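Side-chain contacts in acyl-CoA dehydrogenase (Slackia heliotrinireducens, PDB 4RM7), which is of unknown specific role but has the acyl-CoA dehydrogenase fold, a beta domain flanked by helical domains, and assembles from four copies of the chain: residues 256-261 with 297-302; 155-160 with 170-175; 113-116 with 122-125. All blocks are in the same frame, centred on the assembly; numbering follows the deposited sequence.

Interaction 1: residues 256-261 with 297-302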
loop_
_atom_site.group_PDB
_atom_site.type_symbol
_atom_site.label_atom_id
_atom_site.label_comp_id
_atom_site.label_asym_id
_atom_site.label_seq_id
_atom_site.Cartn_x
_atom_site.Cartn_y
_atom_site.Cartn_z
ATOM N N GLU A 256 17.183 10.487 10.126
ATOM C CA GLU A 256 16.167 10.574 11.163
ATOM C C GLU A 256 15.393 9.257 11.238
ATOM O O GLU A 256 15.118 8.753 12.329
ATOM C CB GLU A 256 15.220 11.740 10.910
ATOM C CG GLU A 256 15.880 13.092 10.982
ATOM C CD GLU A 256 14.865 14.208 11.181
ATOM O OE1 GLU A 256 14.706 15.056 10.274
ATOM O OE2 GLU A 256 14.230 14.244 12.252
ATOM N N ALA A 257 15.040 8.715 10.070
ATOM C CA ALA A 257 14.347 7.440 9.992
ATOM C C ALA A 257 15.159 6.359 10.701
ATOM O O ALA A 257 14.631 5.519 11.430
ATOM C CB ALA A 257 14.091 7.050 8.511
ATOM N N GLN A 258 16.464 6.404 10.498
ATOM C CA GLN A 258 17.336 5.425 11.110
ATOM C C GLN A 258 17.286 5.539 12.645
ATOM O O GLN A 258 17.397 4.530 13.351
ATOM C CB GLN A 258 18.763 5.602 10.585
ATOM C CG GLN A 258 19.748 4.623 11.158
ATOM C CD GLN A 258 19.423 3.202 10.764
ATOM O OE1 GLN A 258 19.548 2.844 9.604
ATOM N NE2 GLN A 258 19.007 2.381 11.731
ATOM N N ALA A 259 17.109 6.765 13.152
ATOM C CA ALA A 259 17.062 7.012 14.594
ATOM C C ALA A 259 15.785 6.425 15.190
ATOM O O ALA A 259 15.806 5.830 16.270
ATOM C CB ALA A 259 17.147 8.496 14.885
ATOM N N ALA A 260 14.685 6.588 14.462
ATOM C CA ALA A 260 13.410 6.000 14.830
ATOM C C ALA A 260 13.478 4.471 14.878
ATOM O O ALA A 260 12.886 3.835 15.751
ATOM C CB ALA A 260 12.334 6.438 13.855
HETATM N N MSE A 261 14.191 3.888 13.925
HETATM C CA MSE A 261 14.332 2.445 13.883
HETATM C C MSE A 261 15.116 1.940 15.104
HETATM O O MSE A 261 14.695 0.985 15.762
HETATM C CB MSE A 261 15.011 2.004 12.587
HETATM C CG MSE A 261 15.378 0.535 12.577
HETATM SE SE MSE A 261 13.799 -0.609 12.488
HETATM C CE MSE A 261 14.702 -2.163 11.758
ATOM N N ASN A 297 16.772 0.408 1.093
ATOM C CA ASN A 297 16.461 1.045 -0.180
ATOM C C ASN A 297 16.798 2.551 -0.176
ATOM O O ASN A 297 17.461 3.046 -1.077
ATOM C CB ASN A 297 14.977 0.810 -0.538
ATOM C CG ASN A 297 14.693 -0.630 -0.986
ATOM O OD1 ASN A 297 15.605 -1.372 -1.354
ATOM N ND2 ASN A 297 13.419 -1.016 -0.981
HETATM N N MSE A 298 16.345 3.267 0.846
HETATM C CA MSE A 298 16.673 4.675 1.013
HETATM C C MSE A 298 18.162 4.947 0.902
HETATM O O MSE A 298 18.577 5.860 0.185
HETATM C CB MSE A 298 16.198 5.183 2.366
HETATM C CG MSE A 298 14.695 5.261 2.523
HETATM SE SE MSE A 298 14.300 5.988 4.294
HETATM C CE MSE A 298 13.248 4.508 4.974
ATOM N N ARG A 299 18.952 4.148 1.616
ATOM C CA ARG A 299 20.392 4.359 1.719
ATOM C C ARG A 299 21.041 4.103 0.372
ATOM O O ARG A 299 21.880 4.872 -0.084
ATOM C CB ARG A 299 20.995 3.460 2.805
ATOM C CG ARG A 299 22.452 3.748 3.120
ATOM C CD ARG A 299 22.912 3.084 4.428
ATOM N NE ARG A 299 22.389 3.788 5.592
ATOM C CZ ARG A 299 21.569 3.270 6.507
ATOM N NH1 ARG A 299 21.146 2.009 6.404
ATOM N NH2 ARG A 299 21.151 4.037 7.521
ATOM N N ASN A 300 20.626 3.021 -0.269
ATOM C CA ASN A 300 21.065 2.712 -1.604
ATOM C C ASN A 300 20.766 3.842 -2.615
ATOM O O ASN A 300 21.589 4.132 -3.469
ATOM C CB ASN A 300 20.411 1.419 -2.063
ATOM C CG ASN A 300 21.113 0.188 -1.526
ATOM O OD1 ASN A 300 22.298 0.239 -1.175
ATOM N ND2 ASN A 300 20.396 -0.937 -1.489
ATOM N N LEU A 301 19.603 4.478 -2.512
ATOM C CA LEU A 301 19.249 5.517 -3.464
ATOM C C LEU A 301 20.036 6.780 -3.161
ATOM O O LEU A 301 20.580 7.406 -4.068
ATOM C CB LEU A 301 17.756 5.813 -3.445
ATOM C CG LEU A 301 16.847 4.714 -4.001
ATOM C CD1 LEU A 301 15.377 5.078 -3.778
ATOM C CD2 LEU A 301 17.095 4.475 -5.479
ATOM N N VAL A 302 20.135 7.131 -1.885
ATOM C CA VAL A 302 20.845 8.347 -1.501
ATOM C C VAL A 302 22.346 8.216 -1.801
ATOM O O VAL A 302 22.916 9.040 -2.526
ATOM C CB VAL A 302 20.602 8.670 -0.030
ATOM C CG1 VAL A 302 21.412 9.880 0.391
ATOM C CG2 VAL A 302 19.131 8.947 0.180
HETATM O O HOH W 1 19.824 0.484 8.506
#
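Gln258 and Arg299 both leave their helices toward the other segment, with CG anti to the backbone N; each chain then bends once, Gln258 at chi2 (64°) and Arg299 at chi3 (-75°), and the two meet at about a right angle. The bends carry the amide oxygen to the guanidinium edge. There Arg299 NH2 donates to Gln258 OE1 over 2.9 Å, almost straight at the hydrogen (173°), with the acceptor close to the guanidinium plane and the donor slightly tilted from the carbonyl plane. A water makes the join cyclic: it gives a hydrogen to Gln258 OE1 (2.6 Å) and accepts one from Arg299 NH1 (2.9 Å). The oxygen thus takes two bonds, and the guanidinium presents both terminal nitrogens to the same small group, which should limit rotation at either end.

Arg299 NE forms a salt bridge with Glu78, whose charge probably balances the buried cation, and Gln258 NE2 is hydrogen-bonded to Tyr384 OH of the second subunit, so the amide also serves the subunit interface. One residue back on each helix, the contact turns apolar: Ala257 CB lies 4.4 Å from the SE of Met298, a selenomethionine here, at the loose end of van der Waals range. Ala329 and Val333 of helix 316-341 also pack against Met298.

The two segments run antiparallel and stand well apart, bridged by long side chains. Such antiparallel pairing of long helices is characteristic of the C-terminal helical bundle of the acyl-CoA dehydrogenase fold.

Interaction 2: residues 155-160 with 170-175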
loop_
_atom_site.group_PDB
_atom_site.type_symbol
_atom_site.label_atom_id
_atom_site.label_comp_id
_atom_site.label_asym_id
_atom_site.label_seq_id
_atom_site.Cartn_x
_atom_site.Cartn_y
_atom_site.Cartn_z
ATOM N N GLY A 155 7.807 41.559 -5.065
ATOM C CA GLY A 155 7.614 40.126 -5.094
ATOM C C GLY A 155 7.403 39.583 -3.696
ATOM O O GLY A 155 7.481 40.320 -2.715
ATOM N N THR A 156 7.133 38.285 -3.616
ATOM C CA THR A 156 6.878 37.604 -2.359
ATOM C C THR A 156 7.581 36.260 -2.371
ATOM O O THR A 156 7.367 35.440 -3.265
ATOM C CB THR A 156 5.381 37.379 -2.108
ATOM O OG1 THR A 156 4.764 38.618 -1.767
ATOM C CG2 THR A 156 5.169 36.415 -0.953
ATOM N N LYS A 157 8.434 36.037 -1.382
ATOM C CA LYS A 157 9.151 34.789 -1.303
ATOM C C LYS A 157 8.588 33.970 -0.166
ATOM O O LYS A 157 8.195 34.502 0.867
ATOM C CB LYS A 157 10.646 35.033 -1.133
ATOM C CG LYS A 157 11.277 35.691 -2.327
ATOM C CD LYS A 157 11.150 34.851 -3.593
ATOM C CE LYS A 157 11.965 35.473 -4.713
ATOM N NZ LYS A 157 11.948 34.690 -5.989
HETATM N N MSE A 158 8.543 32.664 -0.387
HETATM C CA MSE A 158 7.873 31.727 0.501
HETATM C C MSE A 158 8.886 30.757 1.075
HETATM O O MSE A 158 9.921 30.507 0.461
HETATM C CB MSE A 158 6.791 30.984 -0.274
HETATM C CG MSE A 158 5.694 30.381 0.564
HETATM SE SE MSE A 158 3.970 30.649 -0.301
HETATM C CE MSE A 158 3.960 32.600 -0.250
ATOM N N PHE A 159 8.600 30.228 2.254
ATOM C CA PHE A 159 9.451 29.211 2.875
ATOM C C PHE A 159 10.911 29.672 2.975
ATOM O O PHE A 159 11.827 28.938 2.627
ATOM C CB PHE A 159 9.357 27.893 2.092
ATOM C CG PHE A 159 7.939 27.458 1.787
ATOM C CD1 PHE A 159 7.017 27.275 2.808
ATOM C CD2 PHE A 159 7.532 27.215 0.479
ATOM C CE1 PHE A 159 5.701 26.862 2.529
ATOM C CE2 PHE A 159 6.223 26.807 0.193
ATOM C CZ PHE A 159 5.311 26.627 1.216
ATOM N N VAL A 160 11.119 30.900 3.433
ATOM C CA VAL A 160 12.460 31.452 3.553
ATOM C C VAL A 160 13.058 31.063 4.886
ATOM O O VAL A 160 12.705 31.642 5.916
ATOM C CB VAL A 160 12.455 32.989 3.432
ATOM C CG1 VAL A 160 13.864 33.549 3.573
ATOM C CG2 VAL A 160 11.813 33.424 2.106
ATOM N N LEU A 170 19.177 36.777 0.152
ATOM C CA LEU A 170 19.643 36.486 -1.188
ATOM C C LEU A 170 18.436 36.131 -2.055
ATOM O O LEU A 170 17.874 35.038 -1.958
ATOM C CB LEU A 170 20.678 35.364 -1.172
ATOM C CG LEU A 170 21.250 34.999 -2.553
ATOM C CD1 LEU A 170 21.726 36.236 -3.306
ATOM C CD2 LEU A 170 22.377 34.000 -2.435
ATOM N N VAL A 171 18.046 37.067 -2.907
ATOM C CA VAL A 171 16.761 37.008 -3.587
ATOM C C VAL A 171 16.884 36.789 -5.080
ATOM O O VAL A 171 17.639 37.480 -5.760
ATOM C CB VAL A 171 15.953 38.299 -3.366
ATOM C CG1 VAL A 171 14.539 38.117 -3.846
ATOM C CG2 VAL A 171 15.950 38.655 -1.900
ATOM N N SER A 172 16.124 35.816 -5.571
ATOM C CA SER A 172 16.035 35.527 -6.985
ATOM C C SER A 172 14.936 36.387 -7.597
ATOM O O SER A 172 13.844 36.475 -7.038
ATOM C CB SER A 172 15.745 34.052 -7.203
ATOM O OG SER A 172 14.419 33.768 -6.811
ATOM N N ALA A 173 15.225 37.015 -8.738
ATOM C CA ALA A 173 14.295 37.968 -9.351
ATOM C C ALA A 173 14.495 38.109 -10.858
ATOM O O ALA A 173 15.602 37.942 -11.365
ATOM C CB ALA A 173 14.432 39.347 -8.687
ATOM N N TYR A 174 13.411 38.405 -11.570
ATOM C CA TYR A 174 13.509 38.874 -12.951
ATOM C C TYR A 174 13.970 40.319 -12.944
ATOM O O TYR A 174 13.298 41.188 -12.385
ATOM C CB TYR A 174 12.172 38.771 -13.684
ATOM C CG TYR A 174 11.841 37.392 -14.183
ATOM C CD1 TYR A 174 12.785 36.628 -14.854
ATOM C CD2 TYR A 174 10.579 36.846 -13.981
ATOM C CE1 TYR A 174 12.476 35.359 -15.314
ATOM C CE2 TYR A 174 10.263 35.577 -14.433
ATOM C CZ TYR A 174 11.212 34.835 -15.099
ATOM O OH TYR A 174 10.889 33.574 -15.549
ATOM N N ASP A 175 15.124 40.574 -13.547
ATOM C CA ASP A 175 15.590 41.940 -13.725
ATOM C C ASP A 175 15.033 42.485 -15.036
ATOM O O ASP A 175 15.211 41.882 -16.091
ATOM C CB ASP A 175 17.112 41.997 -13.712
ATOM C CG ASP A 175 17.642 43.391 -13.927
ATOM O OD1 ASP A 175 16.844 44.348 -13.960
ATOM O OD2 ASP A 175 18.869 43.537 -14.052
#
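The middle domain of an acyl-CoA dehydrogenase is built on a mixed beta sheet, and in it the side chain of Lys157 reaches from strand 151-161 to Ser172 on strand 168-175. The two strands are not direct neighbours in the sheet; 143-146 pairs with both, so the link between them is made by the lysine side chain, not by backbone pairing.

Its chain leaves with CG anti to the carbonyl carbon and bends at chi2 (-61°), after which it runs extended to the ammonium. Lys157 NZ donates to Ser172 OG at 2.8 Å and to Ser172 O, also at 2.8 Å, approaching the carbonyl well tilted from its plane. Side chain and main chain of one residue thus hold the same nitrogen. Just before the charge, Lys157 CE lies 3.8 Å from Val171 CG1, a van der Waals contact alongside the polar bonds.

The stronger partner is Glu130, which forms a salt bridge with NZ; Ile128 O accepts a further hydrogen bond. This buried ammonium is therefore surrounded by oxygens, and the carboxylate would be expected to favour its protonated form. Such a lysine, joining non-adjacent strands and an adjoining loop, belongs to the interior of the family's central beta domain.

Interaction 3: residues 113-116 with 122-125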
loop_
_atom_site.group_PDB
_atom_site.type_symbol
_atom_site.label_atom_id
_atom_site.label_comp_id
_atom_site.label_asym_id
_atom_site.label_seq_id
_atom_site.Cartn_x
_atom_site.Cartn_y
_atom_site.Cartn_z
ATOM N N ARG A 113 31.946 33.676 3.340
ATOM C CA ARG A 113 32.616 32.416 3.629
ATOM C C ARG A 113 33.402 32.569 4.919
ATOM O O ARG A 113 33.370 31.705 5.794
ATOM C CB ARG A 113 33.548 31.985 2.492
ATOM C CG ARG A 113 34.524 30.880 2.931
ATOM C CD ARG A 113 35.221 30.160 1.780
ATOM N NE ARG A 113 34.398 29.115 1.169
ATOM C CZ ARG A 113 34.082 27.946 1.742
ATOM N NH1 ARG A 113 33.331 27.062 1.082
ATOM N NH2 ARG A 113 34.500 27.652 2.974
ATOM N N THR A 114 34.096 33.694 5.033
ATOM C CA THR A 114 34.945 33.953 6.185
ATOM C C THR A 114 34.131 33.973 7.465
ATOM O O THR A 114 34.537 33.405 8.476
ATOM C CB THR A 114 35.706 35.269 6.022
ATOM O OG1 THR A 114 36.778 35.065 5.092
ATOM C CG2 THR A 114 36.274 35.736 7.358
ATOM N N GLU A 115 32.968 34.602 7.412
ATOM C CA GLU A 115 32.115 34.652 8.577
ATOM C C GLU A 115 31.667 33.241 8.974
ATOM O O GLU A 115 31.613 32.896 10.160
ATOM C CB GLU A 115 30.911 35.545 8.315
ATOM C CG GLU A 115 29.945 35.562 9.474
ATOM C CD GLU A 115 28.711 36.381 9.204
ATOM O OE1 GLU A 115 27.616 35.927 9.610
ATOM O OE2 GLU A 115 28.837 37.473 8.598
ATOM N N TYR A 116 31.362 32.424 7.973
ATOM C CA TYR A 116 30.905 31.067 8.211
ATOM C C TYR A 116 32.001 30.217 8.853
ATOM O O TYR A 116 31.734 29.427 9.760
ATOM C CB TYR A 116 30.426 30.434 6.900
ATOM C CG TYR A 116 29.935 29.007 7.037
ATOM C CD1 TYR A 116 28.890 28.693 7.891
ATOM C CD2 TYR A 116 30.522 27.975 6.300
ATOM C CE1 TYR A 116 28.435 27.389 8.011
ATOM C CE2 TYR A 116 30.081 26.666 6.411
ATOM C CZ TYR A 116 29.036 26.381 7.267
ATOM O OH TYR A 116 28.597 25.086 7.375
ATOM N N LEU A 122 25.786 31.740 8.862
ATOM C CA LEU A 122 25.732 32.516 7.640
ATOM C C LEU A 122 24.888 33.739 7.899
ATOM O O LEU A 122 23.890 33.672 8.590
ATOM C CB LEU A 122 25.115 31.701 6.515
ATOM C CG LEU A 122 26.042 30.733 5.793
ATOM C CD1 LEU A 122 25.280 29.992 4.718
ATOM C CD2 LEU A 122 27.219 31.466 5.187
ATOM N N SER A 123 25.301 34.866 7.355
ATOM C CA SER A 123 24.638 36.122 7.630
ATOM C C SER A 123 23.518 36.416 6.648
ATOM O O SER A 123 22.961 37.494 6.661
ATOM C CB SER A 123 25.643 37.268 7.651
ATOM O OG SER A 123 26.135 37.539 6.359
ATOM N N TYR A 124 23.209 35.472 5.775
ATOM C CA TYR A 124 22.160 35.686 4.794
ATOM C C TYR A 124 21.173 34.536 4.721
ATOM O O TYR A 124 21.459 33.442 5.157
ATOM C CB TYR A 124 22.757 35.964 3.419
ATOM C CG TYR A 124 23.559 34.834 2.845
ATOM C CD1 TYR A 124 22.959 33.858 2.083
ATOM C CD2 TYR A 124 24.917 34.751 3.059
ATOM C CE1 TYR A 124 23.692 32.823 1.551
ATOM C CE2 TYR A 124 25.657 33.720 2.530
ATOM C CZ TYR A 124 25.037 32.761 1.778
ATOM O OH TYR A 124 25.770 31.730 1.252
ATOM N N ALA A 125 19.989 34.817 4.200
ATOM C CA ALA A 125 18.975 33.800 4.000
ATOM C C ALA A 125 18.505 33.771 2.561
ATOM O O ALA A 125 18.280 34.802 1.968
ATOM C CB ALA A 125 17.809 34.024 4.932
#
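Helix 106-119 is close to its end at Tyr116, and the chain doubles back so soon that the CA atoms of Tyr116 and Leu122 are 5.4 Å apart, with the first strand of the beta domain starting soon after. Two side chains of the helix, neighbours in sequence, meet two of the returning segment, in one pairing between apolar groups and one between a carboxylate and a serine.

In the apolar pair, Leu122 leaves its backbone pointing away from the helix, but its branch turns back: Leu122 CD2 comes to 3.8 Å from Tyr116 CB and 4.1 Å from Tyr116 CG. Leu122 CG lies 4.1 Å from the ring atom Tyr116 CD1, approaching obliquely. Tyr116 holds CG anti to its own N (chi1 180°), which swings the ring past the leucine and in among Phe49, Val50, Ile60 and Leu97. Gln96 packs on Leu122, so helix 90-103 touches both members of the pair.

The second pair comes closer but makes no directed bond. Glu115 stretches its chain out fully beyond CG and lays its carboxylate beside Ser123, with Glu115 OE1 3.1 Å from Ser123 CB and Glu115 OE2 3.5 Å from Ser123 OG. Glu115 OE1 comes to 3.4 Å from Ser123 N, but the angle is poor and no hydrogen bond results.

Between the two segments, then, no hydrogen bond is made: the return is packed through both pairs, Tyr116 with Leu122 and Glu115 with Ser123, and the carboxylate, at a partly exposed place, perhaps adds a weak electrostatic attraction to the serine amide.

Followed from the N terminus, the contacts come in series, and none nests in or crosses another. Interaction 3 closes a short return of five residues where the N-terminal helices give way to the beta domain. Interaction 2 follows, closing a nine-residue connection within that domain. The two touch: Leu170 N lies 2.8 Å from Ala125 O, a probable hydrogen bond between neighbouring strands 168-175 and 124-127, so the two contacts meet in one sheet. Interaction 1 comes last and closes a longer, mostly helical excursion of 35 residues in the C-terminal domain. Its centre is 33 Å from that of interaction 2, across the centre of the chain.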